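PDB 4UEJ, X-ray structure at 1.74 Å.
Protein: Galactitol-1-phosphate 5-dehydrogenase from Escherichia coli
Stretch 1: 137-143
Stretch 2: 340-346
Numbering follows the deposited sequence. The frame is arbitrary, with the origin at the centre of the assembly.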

# COMPACT_ATOMS: atom_id res chain seq x y z
N ILE A 137 13.59 -35.54 -5.40
CA ILE A 137 13.06 -34.86 -6.57
C ILE A 137 11.65 -34.32 -6.30
O ILE A 137 11.31 -33.24 -6.78
CB ILE A 137 13.04 -35.80 -7.81
CG1 ILE A 137 12.69 -35.01 -9.07
CG2 ILE A 137 12.11 -36.99 -7.61
CD1 ILE A 137 13.69 -33.93 -9.40
N GLU A 138 10.88 -35.04 -5.50
CA GLU A 138 9.54 -34.61 -5.14
C GLU A 138 9.56 -33.24 -4.48
O GLU A 138 8.65 -32.44 -4.71
CB GLU A 138 8.87 -35.63 -4.20
CG GLU A 138 7.49 -35.21 -3.71
CD GLU A 138 6.84 -36.25 -2.82
OE1 GLU A 138 6.55 -37.37 -3.31
OE2 GLU A 138 6.60 -35.95 -1.63
N ASP A 139 10.60 -32.96 -3.69
CA ASP A 139 10.70 -31.67 -3.00
C ASP A 139 10.80 -30.51 -3.97
O ASP A 139 10.50 -29.37 -3.62
CB ASP A 139 11.91 -31.61 -2.07
CG ASP A 139 11.83 -32.59 -0.92
OD1 ASP A 139 10.87 -33.39 -0.87
OD2 ASP A 139 12.75 -32.56 -0.08
N GLY A 140 11.25 -30.80 -5.18
CA GLY A 140 11.48 -29.76 -6.17
C GLY A 140 10.20 -29.09 -6.60
O GLY A 140 10.21 -27.93 -7.03
N ALA A 141 9.09 -29.81 -6.48
CA ALA A 141 7.78 -29.25 -6.85
C ALA A 141 7.34 -28.16 -5.88
O ALA A 141 6.35 -27.47 -6.13
CB ALA A 141 6.73 -30.34 -6.91
N PHE A 142 8.08 -27.98 -4.79
CA PHE A 142 7.67 -26.98 -3.81
C PHE A 142 8.47 -25.71 -3.91
O PHE A 142 8.16 -24.72 -3.24
CB PHE A 142 7.77 -27.54 -2.38
CG PHE A 142 6.65 -28.47 -2.03
CD1 PHE A 142 6.74 -29.82 -2.33
CD2 PHE A 142 5.50 -28.00 -1.42
CE1 PHE A 142 5.71 -30.69 -2.01
CE2 PHE A 142 4.47 -28.86 -1.09
CZ PHE A 142 4.57 -30.21 -1.39
N ILE A 143 9.50 -25.71 -4.75
CA ILE A 143 10.36 -24.53 -4.84
C ILE A 143 9.59 -23.31 -5.32
O ILE A 143 9.72 -22.23 -4.74
CB ILE A 143 11.55 -24.78 -5.76
CG1 ILE A 143 12.46 -25.82 -5.11
CG2 ILE A 143 12.32 -23.48 -6.00
CD1 ILE A 143 13.78 -25.92 -5.80
N GLY A 340 -5.02 -29.62 1.14
CA GLY A 340 -3.59 -29.60 1.33
C GLY A 340 -3.01 -29.75 -0.07
O GLY A 340 -3.77 -29.72 -1.04
N LYS A 341 -1.70 -29.92 -0.18
CA LYS A 341 -1.07 -30.03 -1.50
C LYS A 341 -1.44 -31.35 -2.15
O LYS A 341 -1.16 -32.43 -1.61
CB LYS A 341 0.44 -29.89 -1.41
CG LYS A 341 1.15 -29.99 -2.76
CD LYS A 341 0.66 -28.93 -3.75
CE LYS A 341 0.94 -27.52 -3.22
NZ LYS A 341 0.62 -26.44 -4.20
N VAL A 342 -2.09 -31.27 -3.30
CA VAL A 342 -2.38 -32.43 -4.10
C VAL A 342 -1.28 -32.59 -5.15
O VAL A 342 -1.11 -31.72 -6.00
CB VAL A 342 -3.75 -32.32 -4.78
CG1 VAL A 342 -4.02 -33.52 -5.67
CG2 VAL A 342 -4.84 -32.17 -3.72
N LEU A 343 -0.52 -33.68 -5.08
CA LEU A 343 0.57 -33.89 -6.02
C LEU A 343 0.23 -34.92 -7.07
O LEU A 343 -0.30 -35.99 -6.76
CB LEU A 343 1.83 -34.34 -5.29
CG LEU A 343 2.55 -33.34 -4.40
CD1 LEU A 343 3.69 -34.04 -3.67
CD2 LEU A 343 3.05 -32.18 -5.24
N LEU A 344 0.54 -34.59 -8.32
CA LEU A 344 0.58 -35.59 -9.37
C LEU A 344 1.96 -36.21 -9.40
O LEU A 344 2.98 -35.51 -9.49
CB LEU A 344 0.25 -34.96 -10.73
CG LEU A 344 0.46 -35.84 -11.95
CD1 LEU A 344 -0.52 -37.00 -12.00
CD2 LEU A 344 0.35 -35.02 -13.21
N ILE A 345 2.00 -37.53 -9.28
CA ILE A 345 3.24 -38.30 -9.36
C ILE A 345 3.15 -39.28 -10.52
O ILE A 345 2.63 -40.40 -10.36
CB ILE A 345 3.51 -39.06 -8.02
CG1 ILE A 345 3.49 -38.09 -6.83
CG2 ILE A 345 4.82 -39.84 -8.09
CD1 ILE A 345 4.48 -36.95 -6.92
N PRO A 346 3.62 -38.87 -11.71
CA PRO A 346 3.53 -39.68 -12.94
C PRO A 346 4.10 -41.09 -12.81
O PRO A 346 5.04 -41.30 -12.03
CB PRO A 346 4.34 -38.86 -13.96
CG PRO A 346 4.20 -37.44 -13.48
CD PRO A 346 4.23 -37.55 -11.98

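Contact between residues 137-143 and the C-terminal stretch 340-346 of galactitol-1-phosphate 5-dehydrogenase, a meeting of side chains within one chain. No hydrogen bond crosses between the stretches; together they bury 216 Å² in van der Waals contact. Stretch 2 runs as a strand from Lys 341 to Leu 344, and its alternation sets the pattern: Lys 341, Leu 343 and Ile 345 direct their CA-to-CB bonds toward stretch 1, whereas Val 342 and Leu 344 stay out of its reach.

Ile 137 makes no contact with stretch 2, but its backbone O accepts a hydrogen bond from Gly 140 N (2.9 Å). This is the first of four successive i to i+3 bonds that wind stretch 1 tightly. Glu 138 is the first residue to reach across. Its CA-to-CB bond points sideways, yet with chi1 and chi2 both t the chain extends far enough for CD to lie 3.9 Å from Leu 343 CD1 and OE1 4.2 Å from Ile 345 CD1. These are packing contacts; both carboxylate oxygens find hydrogen bonds elsewhere in the structure. Ile 345, with chi1 and chi2 both m, meets stretch 1 through this glutamate alone. Asp 139 directs its CA-to-CB bond away and takes no part, although its backbone O receives Phe 142 N at 3.0 Å.

Gly 140 has no side chain and touches nothing in stretch 2. A CB at ideal geometry here would stand 3.1 Å from Ile 137 O, so the crowding would come from its own turn, not from the strand. Ala 141 points toward stretch 2, and its short side chain gives a loose apolar contact, CB to Leu 343 CD2 at 4.4 Å. Leu 343 (chi1 m, chi2 t) has CD2 nearer Ala 141 and CD1 nearer Glu 138, and both methyls lie near the Phe 142 ring; it is the residue most covered by the other stretch.

Phe 142 starts sideways, but its ring carries the side chain across a backbone separation of 9.5 Å between its CA and Lys 341 CA. CZ comes 3.7 Å from Lys 341 CG, the closest approach in the contact, and CE1 lies 4.2 Å from Leu 343 CD1; both partners approach the ring obliquely. Lysine contributes its aliphatic portion here, while NZ is hydrogen-bonded elsewhere. Ile 143 ends the stretch beyond reach of stretch 2.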